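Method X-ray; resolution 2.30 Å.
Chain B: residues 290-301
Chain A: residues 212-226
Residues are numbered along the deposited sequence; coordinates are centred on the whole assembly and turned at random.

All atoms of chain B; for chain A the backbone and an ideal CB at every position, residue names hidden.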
ATOM      1  N   LEU B 290      17.714   9.156  -7.274  1.00 25.90           N
ATOM      2  CA  LEU B 290      17.828   8.061  -6.325  1.00 25.34           C
ATOM      3  C   LEU B 290      17.666   8.563  -4.893  1.00 26.32           C
ATOM      4  O   LEU B 290      16.837   8.049  -4.145  1.00 25.80           O
ATOM      5  CB  LEU B 290      19.160   7.352  -6.502  1.00 25.46           C
ATOM      6  CG  LEU B 290      19.556   6.271  -5.510  1.00 24.87           C
ATOM      7  CD1 LEU B 290      18.549   5.139  -5.501  1.00 24.95           C
ATOM      8  CD2 LEU B 290      20.929   5.776  -5.900  1.00 25.82           C
ATOM      9  N   MET B 291      18.422   9.590  -4.522  1.00 28.53           N
ATOM     10  CA  MET B 291      18.440  10.040  -3.133  1.00 29.98           C
ATOM     11  C   MET B 291      17.143  10.726  -2.731  1.00 29.59           C
ATOM     12  O   MET B 291      16.719  10.601  -1.586  1.00 29.57           O
ATOM     13  CB  MET B 291      19.633  10.962  -2.849  1.00 32.07           C
ATOM     14  CG  MET B 291      21.041  10.306  -2.966  1.00 35.45           C
ATOM     15  SD  MET B 291      21.216   8.644  -2.229  1.00 38.34           S
ATOM     16  CE  MET B 291      21.434   9.047  -0.488  1.00 40.49           C
ATOM     17  N   GLU B 292      16.506  11.420  -3.674  1.00 29.60           N
ATOM     18  CA  GLU B 292      15.335  12.250  -3.366  1.00 30.02           C
ATOM     19  C   GLU B 292      13.996  11.543  -3.565  1.00 28.15           C
ATOM     20  O   GLU B 292      13.040  11.814  -2.845  1.00 28.27           O
ATOM     21  CB  GLU B 292      15.345  13.540  -4.198  1.00 31.03           C
ATOM     22  CG  GLU B 292      16.491  14.487  -3.886  1.00 33.84           C
ATOM     23  CD  GLU B 292      16.331  15.858  -4.546  1.00 36.05           C
ATOM     24  OE1 GLU B 292      15.582  16.003  -5.541  1.00 37.67           O
ATOM     25  OE2 GLU B 292      16.959  16.805  -4.062  1.00 40.35           O
ATOM     26  N   ASN B 293      13.915  10.654  -4.545  1.00 26.94           N
ATOM     27  CA  ASN B 293      12.618  10.106  -4.957  1.00 26.02           C
ATOM     28  C   ASN B 293      12.471   8.589  -4.982  1.00 24.50           C
ATOM     29  O   ASN B 293      11.355   8.084  -5.060  1.00 24.43           O
ATOM     30  CB  ASN B 293      12.274  10.642  -6.343  1.00 26.08           C
ATOM     31  CG  ASN B 293      12.427  12.134  -6.431  1.00 27.61           C
ATOM     32  OD1 ASN B 293      13.221  12.635  -7.223  1.00 31.52           O
ATOM     33  ND2 ASN B 293      11.685  12.857  -5.608  1.00 26.55           N
ATOM     34  N   ILE B 294      13.575   7.863  -4.937  1.00 24.35           N
ATOM     35  CA  ILE B 294      13.528   6.414  -5.094  1.00 23.11           C
ATOM     36  C   ILE B 294      13.844   5.763  -3.762  1.00 22.93           C
ATOM     37  O   ILE B 294      12.988   5.123  -3.172  1.00 22.37           O
ATOM     38  CB  ILE B 294      14.508   5.944  -6.179  1.00 23.30           C
ATOM     39  CG1 ILE B 294      14.261   6.733  -7.478  1.00 23.83           C
ATOM     40  CG2 ILE B 294      14.382   4.416  -6.389  1.00 22.42           C
ATOM     41  CD1 ILE B 294      15.137   6.323  -8.662  1.00 24.96           C
ATOM     42  N   LEU B 295      15.053   5.998  -3.267  1.00 23.89           N
ATOM     43  CA  LEU B 295      15.558   5.374  -2.043  1.00 24.36           C
ATOM     44  C   LEU B 295      14.718   5.664  -0.790  1.00 24.79           C
ATOM     45  O   LEU B 295      14.573   4.797   0.066  1.00 25.01           O
ATOM     46  CB  LEU B 295      17.004   5.826  -1.795  1.00 25.55           C
ATOM     47  CG  LEU B 295      17.862   4.991  -0.855  1.00 26.55           C
ATOM     48  CD1 LEU B 295      17.972   3.546  -1.356  1.00 26.20           C
ATOM     49  CD2 LEU B 295      19.257   5.626  -0.700  1.00 28.46           C
ATOM     50  N   PRO B 296      14.162   6.881  -0.671  1.00 25.39           N
ATOM     51  CA  PRO B 296      13.296   7.144   0.463  1.00 25.54           C
ATOM     52  C   PRO B 296      12.098   6.209   0.583  1.00 24.42           C
ATOM     53  O   PRO B 296      11.555   6.062   1.661  1.00 23.97           O
ATOM     54  CB  PRO B 296      12.822   8.569   0.201  1.00 26.33           C
ATOM     55  CG  PRO B 296      13.948   9.181  -0.513  1.00 27.42           C
ATOM     56  CD  PRO B 296      14.458   8.121  -1.415  1.00 26.39           C
ATOM     57  N   TYR B 297      11.680   5.600  -0.519  1.00 23.94           N
ATOM     58  CA  TYR B 297      10.520   4.719  -0.503  1.00 22.92           C
ATOM     59  C   TYR B 297      10.924   3.248  -0.521  1.00 21.98           C
ATOM     60  O   TYR B 297      10.067   2.382  -0.578  1.00 21.30           O
ATOM     61  CB  TYR B 297       9.574   5.073  -1.659  1.00 22.76           C
ATOM     62  CG  TYR B 297       9.053   6.473  -1.527  1.00 23.70           C
ATOM     63  CD1 TYR B 297       8.019   6.760  -0.651  1.00 25.34           C
ATOM     64  CD2 TYR B 297       9.631   7.533  -2.237  1.00 25.43           C
ATOM     65  CE1 TYR B 297       7.544   8.070  -0.493  1.00 25.57           C
ATOM     66  CE2 TYR B 297       9.165   8.841  -2.088  1.00 26.42           C
ATOM     67  CZ  TYR B 297       8.124   9.098  -1.216  1.00 27.77           C
ATOM     68  OH  TYR B 297       7.652  10.387  -1.058  1.00 33.35           O
ATOM     69  N   LYS B 298      12.221   2.971  -0.398  1.00 22.44           N
ATOM     70  CA  LYS B 298      12.724   1.594  -0.449  1.00 22.28           C
ATOM     71  C   LYS B 298      11.978   0.672   0.527  1.00 21.65           C
ATOM     72  O   LYS B 298      11.632  -0.484   0.204  1.00 20.45           O
ATOM     73  CB  LYS B 298      14.233   1.571  -0.136  1.00 22.92           C
ATOM     74  CG  LYS B 298      14.858   0.186  -0.185  1.00 23.65           C
ATOM     75  CD  LYS B 298      16.334   0.157   0.235  1.00 27.05           C
ATOM     76  CE  LYS B 298      16.495   0.418   1.727  1.00 28.37           C
ATOM     77  NZ  LYS B 298      17.705  -0.221   2.244  1.00 32.34           N
ATOM     78  N   ASN B 299      11.738   1.183   1.727  1.00 22.07           N
ATOM     79  CA  ASN B 299      11.174   0.359   2.778  1.00 22.04           C
ATOM     80  C   ASN B 299       9.686   0.112   2.586  1.00 20.61           C
ATOM     81  O   ASN B 299       9.065  -0.551   3.406  1.00 21.00           O
ATOM     82  CB  ASN B 299      11.494   0.954   4.150  1.00 23.22           C
ATOM     83  CG  ASN B 299      12.987   0.878   4.476  1.00 27.17           C
ATOM     84  OD1 ASN B 299      13.720   0.073   3.890  1.00 31.67           O
ATOM     85  ND2 ASN B 299      13.443   1.714   5.401  1.00 30.96           N
ATOM     86  N   ARG B 300       9.108   0.620   1.504  1.00 19.50           N
ATOM     87  CA  ARG B 300       7.720   0.274   1.190  1.00 18.76           C
ATOM     88  C   ARG B 300       7.617  -1.073   0.474  1.00 17.49           C
ATOM     89  O   ARG B 300       6.549  -1.608   0.367  1.00 17.08           O
ATOM     90  CB  ARG B 300       7.046   1.349   0.344  1.00 18.88           C
ATOM     91  CG  ARG B 300       6.944   2.699   0.999  1.00 19.15           C
ATOM     92  CD  ARG B 300       5.961   3.571   0.242  1.00 20.41           C
ATOM     93  NE  ARG B 300       4.626   2.971   0.250  1.00 20.62           N
ATOM     94  CZ  ARG B 300       3.774   2.965  -0.773  1.00 20.22           C
ATOM     95  NH1 ARG B 300       4.082   3.546  -1.928  1.00 18.52           N
ATOM     96  NH2 ARG B 300       2.595   2.350  -0.629  1.00 20.96           N
ATOM     97  N   ALA B 301       8.736  -1.586  -0.025  1.00 17.57           N
ATOM     98  CA  ALA B 301       8.787  -2.823  -0.781  1.00 16.96           C
ATOM     99  C   ALA B 301       8.580  -4.014   0.106  1.00 17.18           C
ATOM    100  O   ALA B 301       8.982  -4.006   1.267  1.00 18.17           O
ATOM    101  CB  ALA B 301      10.132  -2.953  -1.483  1.00 17.20           C
TER
ATOM    102  N   UNK A 212       4.460  13.317   6.490  1.00 40.65           N
ATOM    103  CA  UNK A 212       5.013  14.626   6.181  1.00 42.49           C
ATOM    104  C   UNK A 212       6.481  14.412   5.817  1.00 43.38           C
ATOM    105  O   UNK A 212       7.219  13.749   6.557  1.00 43.69           O
ATOM    106  CB  UNK A 212       4.855  15.599   7.351  1.00 42.49           C
ATOM    107  N   UNK A 213       6.897  14.945   4.672  1.00 44.14           N
ATOM    108  CA  UNK A 213       8.282  14.819   4.241  1.00 44.94           C
ATOM    109  C   UNK A 213       9.063  16.014   4.763  1.00 47.07           C
ATOM    110  O   UNK A 213       9.045  17.080   4.149  1.00 48.03           O
ATOM    111  CB  UNK A 213       8.383  14.720   2.718  1.00 44.94           C
ATOM    112  N   UNK A 214       9.722  15.825   5.910  1.00 47.61           N
ATOM    113  CA  UNK A 214      10.570  16.856   6.527  1.00 49.86           C
ATOM    114  C   UNK A 214      11.698  17.264   5.584  1.00 51.08           C
ATOM    115  O   UNK A 214      11.964  18.450   5.388  1.00 52.61           O
ATOM    116  CB  UNK A 214      11.150  16.354   7.851  1.00 49.86           C
ATOM    117  N   UNK A 215      12.363  16.257   5.030  1.00 50.07           N
ATOM    118  CA  UNK A 215      13.311  16.427   3.935  1.00 50.93           C
ATOM    119  C   UNK A 215      12.889  15.519   2.774  1.00 49.06           C
ATOM    120  O   UNK A 215      11.993  14.670   2.906  1.00 46.60           O
ATOM    121  CB  UNK A 215      14.737  16.112   4.390  1.00 50.93           C
ATOM    122  N   UNK A 216      13.537  15.718   1.632  1.00 49.42           N
ATOM    123  CA  UNK A 216      13.288  14.904   0.456  1.00 47.96           C
ATOM    124  C   UNK A 216      13.905  13.514   0.682  1.00 46.55           C
ATOM    125  O   UNK A 216      13.322  12.500   0.286  1.00 44.96           O
ATOM    126  CB  UNK A 216      13.859  15.567  -0.799  1.00 47.96           C
ATOM    127  N   UNK A 217      15.037  13.470   1.386  1.00 46.90           N
ATOM    128  CA  UNK A 217      15.811  12.233   1.574  1.00 46.21           C
ATOM    129  C   UNK A 217      15.359  11.379   2.760  1.00 44.23           C
ATOM    130  O   UNK A 217      15.775  10.229   2.900  1.00 43.37           O
ATOM    131  CB  UNK A 217      17.289  12.584   1.755  1.00 46.21           C
ATOM    132  N   UNK A 218      14.518  11.944   3.617  1.00 43.54           N
ATOM    133  CA  UNK A 218      13.975  11.220   4.767  1.00 41.94           C
ATOM    134  C   UNK A 218      13.223   9.980   4.286  1.00 39.70           C
ATOM    135  O   UNK A 218      12.431  10.065   3.350  1.00 38.12           O
ATOM    136  CB  UNK A 218      13.054  12.121   5.592  1.00 41.94           C
ATOM    137  N   UNK A 219      13.479   8.840   4.932  1.00 38.85           N
ATOM    138  CA  UNK A 219      12.830   7.585   4.586  1.00 37.12           C
ATOM    139  C   UNK A 219      11.333   7.743   4.805  1.00 35.33           C
ATOM    140  O   UNK A 219      10.915   8.403   5.749  1.00 35.19           O
ATOM    141  CB  UNK A 219      13.389   6.423   5.410  1.00 37.12           C
ATOM    142  N   UNK A 220      10.529   7.150   3.927  1.00 33.36           N
ATOM    143  CA  UNK A 220       9.085   7.284   4.022  1.00 32.02           C
ATOM    144  C   UNK A 220       8.385   5.939   3.950  1.00 29.96           C
ATOM    145  O   UNK A 220       8.527   5.191   2.972  1.00 29.40           O
ATOM    146  CB  UNK A 220       8.567   8.200   2.912  1.00 32.02           C
ATOM    147  N   UNK A 221       7.627   5.653   5.001  1.00 28.23           N
ATOM    148  CA  UNK A 221       6.687   4.555   5.000  1.00 26.62           C
ATOM    149  C   UNK A 221       5.405   5.089   5.561  1.00 24.88           C
ATOM    150  O   UNK A 221       5.391   6.053   6.317  1.00 25.52           O
ATOM    151  CB  UNK A 221       7.197   3.353   5.797  1.00 26.62           C
ATOM    152  N   UNK A 222       4.322   4.451   5.182  1.00 23.00           N
ATOM    153  CA  UNK A 222       3.021   4.917   5.545  1.00 22.24           C
ATOM    154  C   UNK A 222       2.383   3.875   6.436  1.00 21.09           C
ATOM    155  O   UNK A 222       2.800   2.709   6.452  1.00 20.20           O
ATOM    156  CB  UNK A 222       2.166   5.204   4.309  1.00 22.24           C
ATOM    157  N   UNK A 223       1.342   4.290   7.136  1.00 20.30           N
ATOM    158  CA  UNK A 223       0.569   3.368   7.940  1.00 19.73           C
ATOM    159  C   UNK A 223       0.114   2.156   7.128  1.00 19.61           C
ATOM    160  O   UNK A 223       0.180   1.019   7.617  1.00 19.24           O
ATOM    161  CB  UNK A 223      -0.641   4.086   8.541  1.00 19.73           C
ATOM    162  N   UNK A 224      -0.310   2.397   5.885  1.00 19.67           N
ATOM    163  CA  UNK A 224      -0.761   1.318   4.991  1.00 19.28           C
ATOM    164  C   UNK A 224       0.293   0.265   4.685  1.00 19.13           C
ATOM    165  O   UNK A 224      -0.044  -0.881   4.391  1.00 19.32           O
ATOM    166  CB  UNK A 224      -1.245   1.921   3.671  1.00 19.28           C
ATOM    167  N   UNK A 225       1.564   0.621   4.779  1.00 19.62           N
ATOM    168  CA  UNK A 225       2.620  -0.370   4.583  1.00 19.95           C
ATOM    169  C   UNK A 225       2.646  -1.415   5.714  1.00 20.09           C
ATOM    170  O   UNK A 225       3.355  -2.429   5.612  1.00 20.28           O
ATOM    171  CB  UNK A 225       3.977   0.330   4.488  1.00 19.95           C
ATOM    172  N   UNK A 226       1.887  -1.162   6.785  1.00 19.26           N
ATOM    173  CA  UNK A 226       1.821  -2.059   7.916  1.00 19.26           C
ATOM    174  C   UNK A 226       0.479  -2.723   8.093  1.00 19.32           C
ATOM    175  O   UNK A 226       0.255  -3.401   9.097  1.00 21.23           O
ATOM    176  CB  UNK A 226       2.180  -1.299   9.194  1.00 19.26           C
TER

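Position 212 has no chain B atom within 5.5 Å of its ideal CB, so the contact sets no preference; the residue is Val212(A). At 213 the ideal CB is equally isolated, yet CA-to-CB points toward chain B, where the carbonyl of Glu292(B) and the hydroxyl of Tyr297(B) lie far off. A long donor, lysine or arginine, would suit. Arg213(A) extends so that NH2 donates to Glu292(B) O at 2.9 Å (144°). Tyr297(B) OH sits over one face of the guanidinium, 2.8 Å from Arg213(A) NH1, but the angle is too poor for a hydrogen bond.

Positions 214 and 215 are out of reach and unconstrained by chain B: Lys214(A) and Thr215(A).

At 216 the ideal CB points toward chain B, 4.2 Å from Glu292(B) CG. Aliphatic packing or a cation for the carboxylate would both fit. Leu216(A) takes the first course, CD2 lying 3.4 Å from Glu292(B) CD, with chi1 off-well at -127°. Its carbonyl also accepts a weak bond from Arg213(A) NH2 (2.7 Å to Leu216(A) O).

At 217 CA-to-CB points away overall, although the ideal CB is 3.9 Å from Met291(B) O. Many flexible side chains could fold back; Gln217(A) does, bringing OE1 to 3.7 Å from Met291(B) CB. At 218 the bond points away and nothing is near, so chain B hardly restricts the choice; Gln218(A) OE1 accepts from Lys214(A) N at 2.7 Å.

The ideal CB at 219 points sideways, 4.7 Å from Asn299(B) ND2. Medium aliphatic or polar groups are plausible. Leu219(A) places CD1 3.9 Å from Asn299(B) ND2, while its CA makes a CA-H...O contact with Pro296(B) O at 3.5 Å.

At 220 the backbone N donates to Pro296(B) O (2.7 Å, 164°), independently of side chain. The ideal CB is 3.6 Å from Tyr297(B) CE1, favouring a side chain that can turn aside. Gln220(A), m at chi1 and chi2, leads its end away.

At 221 the CB points sideways, 4.8 Å from Arg300(B) CG; a small aliphatic suits. Val221(A) CG1 meets Asn299(B) CB at 3.7 Å.

At 222 the bond points toward Arg300(B) NE, 5.2 Å from the ideal CB, inviting an aromatic or an acid. Phe222(A) lies over one guanidinium face, CE2 3.3 Å from Arg300(B) NE, and CZ packs 3.8 Å from Tyr297(B) CE1.

Positions 223 and 224 make little contact: Val223(A) and Ser224(A).

At 225 CA-to-CB points toward Arg300(B), so an acid is expected. Asp225(A) forms the salt bridge, Arg300(B) NE lying 3.1 Å from Asp225(A) OD2. Position 226, Phe226(A), is out of reach.

Chain A 212-226: VRKTLQQLQVFVSDF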
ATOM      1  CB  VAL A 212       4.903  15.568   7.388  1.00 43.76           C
ATOM      2  CG1 VAL A 212       5.579  16.908   7.093  1.00 45.70           C
ATOM      3  CG2 VAL A 212       3.434  15.750   7.783  1.00 43.03           C
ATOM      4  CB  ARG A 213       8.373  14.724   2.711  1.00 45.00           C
ATOM      5  CG  ARG A 213       7.586  13.542   2.129  1.00 42.61           C
ATOM      6  CD  ARG A 213       7.871  13.326   0.644  1.00 41.62           C
ATOM      7  NE  ARG A 213       9.223  12.822   0.403  1.00 40.34           N
ATOM      8  CZ  ARG A 213       9.731  12.557  -0.800  1.00 38.57           C
ATOM      9  NH1 ARG A 213       9.008  12.744  -1.897  1.00 38.25           N
ATOM     10  NH2 ARG A 213      10.970  12.103  -0.906  1.00 37.82           N
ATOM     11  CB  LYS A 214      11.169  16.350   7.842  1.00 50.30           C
ATOM     12  CG  LYS A 214      10.170  16.262   8.998  1.00 51.03           C
ATOM     13  CD  LYS A 214      10.891  16.125  10.358  1.00 53.89           C
ATOM     14  CE  LYS A 214      11.147  14.655  10.738  1.00 53.12           C
ATOM     15  NZ  LYS A 214      12.267  14.509  11.726  1.00 54.95           N
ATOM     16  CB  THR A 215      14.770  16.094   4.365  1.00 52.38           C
ATOM     17  OG1 THR A 215      15.609  15.942   3.206  1.00 54.34           O
ATOM     18  CG2 THR A 215      14.835  14.809   5.195  1.00 50.72           C
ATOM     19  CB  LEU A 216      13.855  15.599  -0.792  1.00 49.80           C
ATOM     20  CG  LEU A 216      12.949  15.835  -2.012  1.00 49.42           C
ATOM     21  CD1 LEU A 216      11.496  16.131  -1.653  1.00 47.12           C
ATOM     22  CD2 LEU A 216      13.540  16.958  -2.872  1.00 49.48           C
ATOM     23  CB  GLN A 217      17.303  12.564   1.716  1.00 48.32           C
ATOM     24  CG  GLN A 217      17.797  13.557   0.649  1.00 51.35           C
ATOM     25  CD  GLN A 217      19.264  13.397   0.285  1.00 54.81           C
ATOM     26  OE1 GLN A 217      19.884  12.361   0.560  1.00 55.97           O
ATOM     27  NE2 GLN A 217      19.825  14.422  -0.358  1.00 56.20           N
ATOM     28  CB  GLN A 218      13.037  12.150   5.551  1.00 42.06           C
ATOM     29  CG  GLN A 218      12.183  11.504   6.639  1.00 41.83           C
ATOM     30  CD  GLN A 218      11.060  12.426   7.124  1.00 43.65           C
ATOM     31  OE1 GLN A 218      10.569  13.290   6.384  1.00 44.62           O
ATOM     32  NE2 GLN A 218      10.633  12.223   8.362  1.00 44.77           N
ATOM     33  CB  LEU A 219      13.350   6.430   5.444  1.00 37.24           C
ATOM     34  CG  LEU A 219      14.853   6.162   5.446  1.00 39.72           C
ATOM     35  CD1 LEU A 219      15.182   5.059   6.444  1.00 40.85           C
ATOM     36  CD2 LEU A 219      15.355   5.790   4.055  1.00 42.97           C
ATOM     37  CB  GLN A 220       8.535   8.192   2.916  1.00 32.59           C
ATOM     38  CG  GLN A 220       8.915   9.664   3.037  1.00 34.88           C
ATOM     39  CD  GLN A 220       8.437  10.301   4.330  1.00 36.20           C
ATOM     40  OE1 GLN A 220       7.445   9.870   4.921  1.00 38.19           O
ATOM     41  NE2 GLN A 220       9.153  11.324   4.784  1.00 38.43           N
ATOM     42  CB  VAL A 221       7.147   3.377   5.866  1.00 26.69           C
ATOM     43  CG1 VAL A 221       8.429   2.771   5.286  1.00 27.89           C
ATOM     44  CG2 VAL A 221       7.350   3.841   7.314  1.00 27.46           C
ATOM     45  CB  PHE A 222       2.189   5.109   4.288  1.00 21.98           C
ATOM     46  CG  PHE A 222       2.909   5.814   3.182  1.00 22.86           C
ATOM     47  CD1 PHE A 222       3.653   6.952   3.434  1.00 25.09           C
ATOM     48  CD2 PHE A 222       2.792   5.372   1.875  1.00 22.82           C
ATOM     49  CE1 PHE A 222       4.292   7.616   2.402  1.00 26.42           C
ATOM     50  CE2 PHE A 222       3.422   6.021   0.859  1.00 23.68           C
ATOM     51  CZ  PHE A 222       4.175   7.140   1.113  1.00 25.42           C
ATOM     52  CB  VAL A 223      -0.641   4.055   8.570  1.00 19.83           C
ATOM     53  CG1 VAL A 223      -1.479   3.019   9.365  1.00 17.18           C
ATOM     54  CG2 VAL A 223      -0.177   5.222   9.447  1.00 18.23           C
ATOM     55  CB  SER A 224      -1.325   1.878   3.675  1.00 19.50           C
ATOM     56  OG  SER A 224      -0.308   2.418   2.848  1.00 19.08           O
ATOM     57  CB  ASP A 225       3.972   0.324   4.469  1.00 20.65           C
ATOM     58  CG  ASP A 225       4.048   1.241   3.253  1.00 22.67           C
ATOM     59  OD1 ASP A 225       4.632   2.334   3.347  1.00 24.65           O
ATOM     60  OD2 ASP A 225       3.498   0.884   2.197  1.00 25.01           O
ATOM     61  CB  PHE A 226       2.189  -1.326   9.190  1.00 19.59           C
ATOM     62  CG  PHE A 226       3.609  -0.899   9.223  1.00 20.01           C
ATOM     63  CD1 PHE A 226       3.947   0.447   9.169  1.00 19.64           C
ATOM     64  CD2 PHE A 226       4.615  -1.847   9.260  1.00 19.86           C
ATOM     65  CE1 PHE A 226       5.248   0.830   9.171  1.00 20.84           C
ATOM     66  CE2 PHE A 226       5.933  -1.469   9.264  1.00 20.21           C
ATOM     67  CZ  PHE A 226       6.253  -0.126   9.216  1.00 20.99           C
TER
HETATM   68  O   HOH W   1       1.163   0.828   1.602  1.00 30.13           O
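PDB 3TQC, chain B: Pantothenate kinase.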